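Local coordinates for protein deacetylase EF_0837 (Enterococcus faecalis, PDB 2ICS) that acts in vitro as a very inefficient zinc-dependent esterase that deacetylates acetyl-(R)-mandelate, and belongs to the metallo-dependent hydrolase superfamily, at residues A[4-10]-A[36-40]; A[329-333]-A[361-366]. Numbering follows the deposited sequence.

Both contacts belong to the beta-sheet region that accompanies the TIM barrel in this hydrolase, and both lie away from the two-zinc centre. Contact 1 closes before contact 2 opens. Their centres are about 15 Å apart, on the same side of the molecule: contact 1 lies about 31 Å from the chain centre, contact 2 about 17 Å. Contact 1 edges the four-stranded sheet of strands 5-13, 19-25, 28-33 and 42-45; contact 2 is the hairpin pairing inside the seven-stranded mixed sheet. The two sheets pack through aliphatic side chains, with Ile9 CD1 an unusually short 3.1 Å from Ile363 CD1 and 3.8 Å from Leu331 CD2, so N-terminal and C-terminal parts share one apolar layer.

Contact 1 (A[4-10]-A[36-40]); sequences DYDLLIK and ISGSA
At the edge of a small mixed beta-sheet, the loop 36-40 runs up to the first strand and begins a parallel pairing that strand 42-45 continues. Ile36, Ala40 and Leu8 bury the most surface here. Ala40 is extended and forms a parallel bridge with Tyr5, CA to CA 4.4 Å; its CB lies 3.8 Å from Tyr5 CB and 4.0 Å from Leu8 CB, and its CA makes a CA-H...O contact of 3.0 Å to Tyr5 O. Next to the bridge, Tyr5 N gives a weak hydrogen bond to Ser39 O at 2.8 Å. The chain turns a corner at Asp6, where Asp6 and Leu7 form a classic beta bulge opposite Ile24; in the strand that follows, Leu8 points toward the loop and Leu7 and Ile9 away. Ile36 (mt) places CG2 3.9 Å from Leu8 CD1 and 4.0 Å from CE2 of Tyr5 (chi1 m). Lys10 (chi1 m, chi2 -97°), also salt-bridged to Glu21, reaches back to the start of the loop, and its NZ donates a 2.6 Å hydrogen bond to Ile36 O.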
loop_
_atom_site.group_PDB
_atom_site.type_symbol
_atom_site.label_atom_id
_atom_site.label_comp_id
_atom_site.label_asym_id
_atom_site.label_seq_id
_atom_site.Cartn_x
_atom_site.Cartn_y
_atom_site.Cartn_z
ATOM N N ASP A 4 -33.428 11.293 3.757
ATOM C CA ASP A 4 -32.493 11.582 4.883
ATOM C C ASP A 4 -31.184 10.810 4.782
ATOM O O ASP A 4 -31.168 9.605 4.532
ATOM C CB ASP A 4 -33.152 11.267 6.231
ATOM C CG ASP A 4 -33.642 12.514 6.954
ATOM O OD1 ASP A 4 -32.807 13.395 7.255
ATOM O OD2 ASP A 4 -34.861 12.612 7.225
ATOM N N TYR A 5 -30.089 11.533 4.982
ATOM C CA TYR A 5 -28.745 10.974 4.958
ATOM C C TYR A 5 -28.003 11.724 6.051
ATOM O O TYR A 5 -28.521 12.704 6.591
ATOM C CB TYR A 5 -28.048 11.249 3.620
ATOM C CG TYR A 5 -28.697 10.632 2.402
ATOM C CD1 TYR A 5 -28.855 9.249 2.292
ATOM C CD2 TYR A 5 -29.123 11.430 1.340
ATOM C CE1 TYR A 5 -29.420 8.676 1.149
ATOM C CE2 TYR A 5 -29.687 10.871 0.195
ATOM C CZ TYR A 5 -29.834 9.495 0.105
ATOM O OH TYR A 5 -30.393 8.942 -1.029
ATOM N N ASP A 6 -26.801 11.271 6.382
ATOM C CA ASP A 6 -26.001 11.949 7.392
ATOM C C ASP A 6 -25.092 12.943 6.683
ATOM O O ASP A 6 -24.922 14.074 7.129
ATOM C CB ASP A 6 -25.152 10.946 8.183
ATOM C CG ASP A 6 -25.995 9.962 8.977
ATOM O OD1 ASP A 6 -26.871 10.411 9.745
ATOM O OD2 ASP A 6 -25.779 8.740 8.836
ATOM N N LEU A 7 -24.517 12.513 5.565
ATOM C CA LEU A 7 -23.619 13.367 4.807
ATOM C C LEU A 7 -23.878 13.265 3.317
ATOM O O LEU A 7 -24.183 12.194 2.795
ATOM C CB LEU A 7 -22.165 12.994 5.095
ATOM C CG LEU A 7 -21.110 13.896 4.442
ATOM C CD1 LEU A 7 -21.261 15.316 4.964
ATOM C CD2 LEU A 7 -19.713 13.365 4.749
ATOM N N LEU A 8 -23.746 14.393 2.635
ATOM C CA LEU A 8 -23.969 14.443 1.204
ATOM C C LEU A 8 -22.869 15.289 0.578
ATOM O O LEU A 8 -22.594 16.397 1.032
ATOM C CB LEU A 8 -25.343 15.048 0.923
ATOM C CG LEU A 8 -25.882 14.960 -0.502
ATOM C CD1 LEU A 8 -25.906 13.504 -0.960
ATOM C CD2 LEU A 8 -27.287 15.568 -0.538
ATOM N N ILE A 9 -22.236 14.755 -0.461
ATOM C CA ILE A 9 -21.150 15.446 -1.146
ATOM C C ILE A 9 -21.581 15.732 -2.580
ATOM O O ILE A 9 -21.871 14.812 -3.347
ATOM C CB ILE A 9 -19.881 14.574 -1.124
ATOM C CG1 ILE A 9 -19.553 14.205 0.328
ATOM C CG2 ILE A 9 -18.718 15.314 -1.743
ATOM C CD1 ILE A 9 -18.629 13.022 0.461
ATOM N N LYS A 10 -21.617 17.012 -2.937
ATOM C CA LYS A 10 -22.063 17.426 -4.263
ATOM C C LYS A 10 -20.986 18.080 -5.121
ATOM O O LYS A 10 -19.953 18.527 -4.620
ATOM C CB LYS A 10 -23.226 18.415 -4.123
ATOM C CG LYS A 10 -24.150 18.132 -2.952
ATOM C CD LYS A 10 -25.383 17.345 -3.356
ATOM C CE LYS A 10 -26.324 18.189 -4.207
ATOM N NZ LYS A 10 -27.591 17.456 -4.495
ATOM N N ILE A 36 -27.728 13.736 -6.693
ATOM C CA ILE A 36 -28.505 13.166 -5.602
ATOM C C ILE A 36 -29.300 14.260 -4.905
ATOM O O ILE A 36 -28.733 15.134 -4.249
ATOM C CB ILE A 36 -27.607 12.486 -4.548
ATOM C CG1 ILE A 36 -26.801 11.356 -5.195
ATOM C CG2 ILE A 36 -28.469 11.949 -3.406
ATOM C CD1 ILE A 36 -25.894 10.623 -4.237
ATOM N N SER A 37 -30.617 14.214 -5.055
ATOM C CA SER A 37 -31.474 15.201 -4.421
ATOM C C SER A 37 -32.049 14.590 -3.153
ATOM O O SER A 37 -32.944 13.743 -3.207
ATOM C CB SER A 37 -32.604 15.611 -5.364
ATOM O OG SER A 37 -33.396 16.626 -4.781
ATOM N N GLY A 38 -31.517 15.012 -2.012
ATOM C CA GLY A 38 -31.992 14.488 -0.748
ATOM C C GLY A 38 -31.575 15.348 0.425
ATOM O O GLY A 38 -30.789 16.286 0.278
ATOM N N SER A 39 -32.110 15.022 1.596
ATOM C CA SER A 39 -31.803 15.756 2.815
ATOM C C SER A 39 -30.686 15.072 3.603
ATOM O O SER A 39 -30.546 13.850 3.569
ATOM C CB SER A 39 -33.064 15.866 3.679
ATOM O OG SER A 39 -33.724 14.613 3.784
ATOM N N ALA A 40 -29.889 15.869 4.308
ATOM C CA ALA A 40 -28.794 15.331 5.099
ATOM C C ALA A 40 -28.343 16.317 6.170
ATOM O O ALA A 40 -28.442 17.531 5.991
ATOM C CB ALA A 40 -27.625 14.967 4.194
#

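Contact 2 (A[329-333]-A[361-366]); sequences ADLTI and KTIIGG
This is the paired open end of a long beta hairpin, strands 331-344 and 350-364, set inside the seven-stranded mixed sheet and largely buried. The strands run antiparallel, axes 4.9 Å apart at 172°. Leu331 and Ile363 form a hydrogen-bonded pair, with Leu331 N to Ile363 O and Ile363 N to Leu331 O both 2.9 Å. Thr332 and Thr362 follow as a non-hydrogen-bonded pair, CA to CA 4.8 Å, and Ile333 and Lys361 form a second hydrogen-bonded pair, Ile333 N to Lys361 O at 2.9 Å and Lys361 N to Ile333 O at 3.2 Å. Leu331, Ile333, Ile363 and Lys361, each with chi1 m, share one face: Ile333 CD1 meets Ile363 CD1 at 4.2 Å, and Lys361 CB lies 3.8 Å from Ile333 CB before its chain leads away. Leu331 and Ile363 also touch Ile9 of strand 5-13. On the other face, Thr332 OG1 is hydrogen-bonded to Gly82 O. Past Ile364 the chain turns through Gly365, with positive phi (54/30), and Gly366 (92/-10), where a CB would jam against the preceding carbonyl O. Asp330, whose OD2 is salt-bridged to Lys320, accepts Gly365 N on OD1 at 2.7 Å, and Gly366 N donates to Ala329 O at 2.9 Å.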
loop_
_atom_site.group_PDB
_atom_site.type_symbol
_atom_site.label_atom_id
_atom_site.label_comp_id
_atom_site.label_asym_id
_atom_site.label_seq_id
_atom_site.Cartn_x
_atom_site.Cartn_y
_atom_site.Cartn_z
ATOM N N ALA A 329 -17.870 4.389 4.210
ATOM C CA ALA A 329 -17.795 5.757 3.727
ATOM C C ALA A 329 -16.407 6.373 3.909
ATOM O O ALA A 329 -16.188 7.214 4.788
ATOM C CB ALA A 329 -18.855 6.614 4.421
ATOM N N ASP A 330 -15.467 5.927 3.083
ATOM C CA ASP A 330 -14.105 6.458 3.090
ATOM C C ASP A 330 -13.904 7.065 1.710
ATOM O O ASP A 330 -14.099 6.388 0.698
ATOM C CB ASP A 330 -13.065 5.354 3.303
ATOM C CG ASP A 330 -13.160 4.709 4.669
ATOM O OD1 ASP A 330 -13.757 5.313 5.590
ATOM O OD2 ASP A 330 -12.617 3.597 4.824
ATOM N N LEU A 331 -13.527 8.336 1.665
ATOM C CA LEU A 331 -13.321 9.018 0.395
ATOM C C LEU A 331 -12.167 9.993 0.462
ATOM O O LEU A 331 -11.829 10.506 1.524
ATOM C CB LEU A 331 -14.571 9.807 -0.015
ATOM C CG LEU A 331 -15.902 9.098 -0.264
ATOM C CD1 LEU A 331 -16.534 8.668 1.057
ATOM C CD2 LEU A 331 -16.827 10.059 -0.989
ATOM N N THR A 332 -11.567 10.249 -0.689
ATOM C CA THR A 332 -10.482 11.196 -0.774
ATOM C C THR A 332 -10.928 12.199 -1.825
ATOM O O THR A 332 -11.361 11.821 -2.918
ATOM C CB THR A 332 -9.164 10.520 -1.196
ATOM O OG1 THR A 332 -8.821 9.508 -0.237
ATOM C CG2 THR A 332 -8.040 11.547 -1.265
ATOM N N ILE A 333 -10.856 13.474 -1.465
ATOM C CA ILE A 333 -11.255 14.566 -2.339
ATOM C C ILE A 333 -9.970 15.320 -2.639
ATOM O O ILE A 333 -9.239 15.720 -1.724
ATOM C CB ILE A 333 -12.295 15.447 -1.624
ATOM C CG1 ILE A 333 -13.472 14.562 -1.185
ATOM C CG2 ILE A 333 -12.782 16.550 -2.540
ATOM C CD1 ILE A 333 -14.589 15.296 -0.474
ATOM N N LYS A 361 -9.586 17.287 1.050
ATOM C CA LYS A 361 -10.531 16.803 2.050
ATOM C C LYS A 361 -10.440 15.291 2.112
ATOM O O LYS A 361 -10.255 14.628 1.092
ATOM C CB LYS A 361 -11.969 17.205 1.717
ATOM C CG LYS A 361 -12.350 18.608 2.163
ATOM C CD LYS A 361 -13.852 18.830 2.059
ATOM C CE LYS A 361 -14.259 20.169 2.658
ATOM N NZ LYS A 361 -13.590 21.310 1.978
ATOM N N THR A 362 -10.564 14.747 3.314
ATOM C CA THR A 362 -10.495 13.311 3.495
ATOM C C THR A 362 -11.621 12.877 4.418
ATOM O O THR A 362 -11.766 13.391 5.525
ATOM C CB THR A 362 -9.132 12.895 4.095
ATOM O OG1 THR A 362 -8.073 13.388 3.260
ATOM C CG2 THR A 362 -9.029 11.381 4.185
ATOM N N ILE A 363 -12.427 11.936 3.947
ATOM C CA ILE A 363 -13.544 11.438 4.729
ATOM C C ILE A 363 -13.252 10.018 5.167
ATOM O O ILE A 363 -12.853 9.181 4.356
ATOM C CB ILE A 363 -14.846 11.454 3.910
ATOM C CG1 ILE A 363 -15.121 12.874 3.417
ATOM C CG2 ILE A 363 -16.004 10.942 4.762
ATOM C CD1 ILE A 363 -16.339 12.989 2.556
ATOM N N ILE A 364 -13.462 9.755 6.452
ATOM C CA ILE A 364 -13.211 8.443 7.018
ATOM C C ILE A 364 -14.409 8.000 7.846
ATOM O O ILE A 364 -14.791 8.674 8.803
ATOM C CB ILE A 364 -11.969 8.465 7.931
ATOM C CG1 ILE A 364 -10.757 8.981 7.149
ATOM C CG2 ILE A 364 -11.720 7.074 8.497
ATOM C CD1 ILE A 364 -9.444 8.973 7.937
ATOM N N GLY A 365 -14.985 6.860 7.471
ATOM C CA GLY A 365 -16.134 6.331 8.175
ATOM C C GLY A 365 -17.241 7.359 8.275
ATOM O O GLY A 365 -18.008 7.361 9.236
ATOM N N GLY A 366 -17.319 8.247 7.290
ATOM C CA GLY A 366 -18.350 9.265 7.306
ATOM C C GLY A 366 -17.936 10.567 7.963
ATOM O O GLY A 366 -18.665 11.557 7.883
#